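Uncharacterized protein (Bacteroides vulgatus, PDB 4Q88) is of undetermined function but belongs to glycoside hydrolase family 88 and probably acts as a hydrolase on a sugar substrate. Local coordinates at residues Thr258-Leu261 with Glu265-Pro268. Sequence-based numbering, arbitrary orientation.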
ATOM      1  N   THR A 258     -12.994  10.231   3.777  1.00 16.89           N
ATOM      2  CA  THR A 258     -12.848  11.259   2.732  1.00 17.11           C
ATOM      3  C   THR A 258     -11.394  11.603   2.414  1.00 17.58           C
ATOM      4  O   THR A 258     -10.484  11.443   3.260  1.00 17.07           O
ATOM      5  CB  THR A 258     -13.590  12.555   3.147  1.00 17.18           C
ATOM      6  OG1 THR A 258     -13.160  12.993   4.447  1.00 17.43           O
ATOM      7  CG2 THR A 258     -15.061  12.324   3.196  1.00 17.86           C
ATOM      8  N   ARG A 259     -11.166  12.137   1.222  1.00 17.18           N
ATOM      9  CA  ARG A 259      -9.830  12.372   0.744  1.00 17.00           C
ATOM     10  C   ARG A 259      -8.986  13.298   1.654  1.00 17.43           C
ATOM     11  O   ARG A 259      -7.783  13.088   1.767  1.00 16.83           O
ATOM     12  CB  ARG A 259      -9.907  12.940  -0.667  1.00 17.21           C
ATOM     13  CG  ARG A 259     -10.319  11.903  -1.726  1.00 17.68           C
ATOM     14  CD  ARG A 259     -10.753  12.649  -2.985  1.00 19.37           C
ATOM     15  NE  ARG A 259     -12.119  13.098  -2.853  1.00 18.49           N
ATOM     16  CZ  ARG A 259     -12.701  13.964  -3.668  1.00 21.66           C
ATOM     17  NH1 ARG A 259     -12.050  14.384  -4.779  1.00 19.85           N
ATOM     18  NH2 ARG A 259     -13.969  14.336  -3.431  1.00 20.54           N
ATOM     19  N   SER A 260      -9.608  14.330   2.246  1.00 18.21           N
ATOM     20  CA  SER A 260      -9.011  15.088   3.328  1.00 17.35           C
ATOM     21  C   SER A 260      -9.638  14.571   4.600  1.00 16.87           C
ATOM     22  O   SER A 260     -10.847  14.770   4.844  1.00 17.25           O
ATOM     23  CB  SER A 260      -9.238  16.619   3.161  1.00 17.79           C
ATOM     24  OG  SER A 260      -8.496  17.312   4.129  1.00 18.08           O
ATOM     25  N   LEU A 261      -8.867  13.802   5.370  1.00 14.98           N
ATOM     26  CA  LEU A 261      -9.421  12.945   6.401  1.00 16.98           C
ATOM     27  C   LEU A 261     -10.240  13.688   7.459  1.00 18.82           C
ATOM     28  O   LEU A 261     -11.291  13.182   7.868  1.00 19.07           O
ATOM     29  CB  LEU A 261      -8.305  12.129   7.084  1.00 16.08           C
ATOM     30  CG  LEU A 261      -7.719  10.998   6.279  1.00 17.16           C
ATOM     31  CD1 LEU A 261      -6.408  10.494   6.909  1.00 17.78           C
ATOM     32  CD2 LEU A 261      -8.706   9.864   6.091  1.00 18.05           C
ATOM     33  N   GLU A 265     -15.732  18.249   4.039  1.00 19.40           N
ATOM     34  CA  GLU A 265     -16.393  19.246   3.167  1.00 21.22           C
ATOM     35  C   GLU A 265     -15.481  19.746   2.026  1.00 21.47           C
ATOM     36  O   GLU A 265     -15.946  20.094   0.938  1.00 20.35           O
ATOM     37  CB  GLU A 265     -16.779  20.440   4.013  1.00 23.09           C
ATOM     38  CG  GLU A 265     -17.972  20.271   4.936  1.00 26.71           C
ATOM     39  CD  GLU A 265     -17.811  19.268   6.077  1.00 31.20           C
ATOM     40  OE1 GLU A 265     -16.729  19.153   6.689  1.00 26.65           O
ATOM     41  OE2 GLU A 265     -18.813  18.561   6.315  1.00 38.43           O
ATOM     42  N   GLN A 266     -14.174  19.767   2.270  1.00 19.97           N
ATOM     43  CA  GLN A 266     -13.220  20.192   1.268  1.00 22.50           C
ATOM     44  C   GLN A 266     -13.216  19.269   0.040  1.00 20.67           C
ATOM     45  O   GLN A 266     -13.165  19.737  -1.069  1.00 21.32           O
ATOM     46  CB  GLN A 266     -11.817  20.259   1.829  1.00 24.70           C
ATOM     47  CG  GLN A 266     -10.813  20.334   0.712  1.00 30.41           C
ATOM     48  CD  GLN A 266      -9.472  20.669   1.181  1.00 30.10           C
ATOM     49  OE1 GLN A 266      -9.252  21.747   1.710  1.00 29.28           O
ATOM     50  NE2 GLN A 266      -8.549  19.735   1.011  1.00 33.41           N
ATOM     51  N   ALA A 267     -13.233  17.963   0.250  1.00 21.44           N
ATOM     52  CA  ALA A 267     -13.132  16.995  -0.844  1.00 22.42           C
ATOM     53  C   ALA A 267     -14.140  15.891  -0.510  1.00 21.91           C
ATOM     54  O   ALA A 267     -13.788  14.844   0.074  1.00 22.28           O
ATOM     55  CB  ALA A 267     -11.685  16.482  -0.922  1.00 25.72           C
ATOM     56  N   PRO A 268     -15.440  16.143  -0.820  1.00 20.39           N
ATOM     57  CA  PRO A 268     -16.503  15.375  -0.212  1.00 19.95           C
ATOM     58  C   PRO A 268     -16.750  13.999  -0.838  1.00 19.45           C
ATOM     59  O   PRO A 268     -16.364  13.736  -1.967  1.00 19.77           O
ATOM     60  CB  PRO A 268     -17.744  16.277  -0.395  1.00 21.58           C
ATOM     61  CG  PRO A 268     -17.450  17.040  -1.638  1.00 21.50           C
ATOM     62  CD  PRO A 268     -15.961  17.271  -1.622  1.00 22.08           C
TER
HETATM   63  O   HOH W   1     -13.579  12.301  -0.519  1.00 16.35           O
HETATM   64  O   HOH W   2     -12.235  15.576   2.167  1.00 23.82           O
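R259 reaches across the loop between helices 233-249 and 272-287 and lays its guanidinium against A267 and P268, the dense part of this contact. The A267 methyl sits over one face, 3.8 Å above the plane and toward the rim, with CB 3.9 Å from R259 CZ. At the edge of the group, NH2 of R259 donates to P268 O at 2.9 Å; the bond is bent to 140° at the hydrogen, and the acceptor lies near the guanidinium plane. A bend at chi3 (-82°) turns the end of the arginine chain over the alanine methyl. NH2 also bonds Q332 O, so two backbone carbonyls of different loops hold the group.

Beside this packing, water joins the two segments. One water accepts from both N and NE of R259 and donates to A267 O at 2.6 Å. A second accepts from S260 N and lies within bonding distance of the same A267 O (2.7 Å), although other acceptors are in reach. T258 contributes little directly, its CB lying 3.8 Å from A267 O; its OG1 donates a hydrogen bond to S260 O, two residues on, from above the carbonyl plane.

The far end is looser. Q266, extended beyond CG, brings NE2 to 3.8 Å from S260 CB without a hydrogen bond between the two side chains. Their polar ends are engaged by the loop before helix 209-225, S260 OG hydrogen-bonding D206 OD1 and Q266 OE1 the backbone N of I201. The contact lies at the periphery of a helical domain consistent with an (alpha/alpha)6 barrel, its centre about 20 Å from the chain's. One direct hydrogen bond, bound water and the alanine methyl join the segments, and the carbonyls around the guanidinium would be expected to stabilise its positive charge.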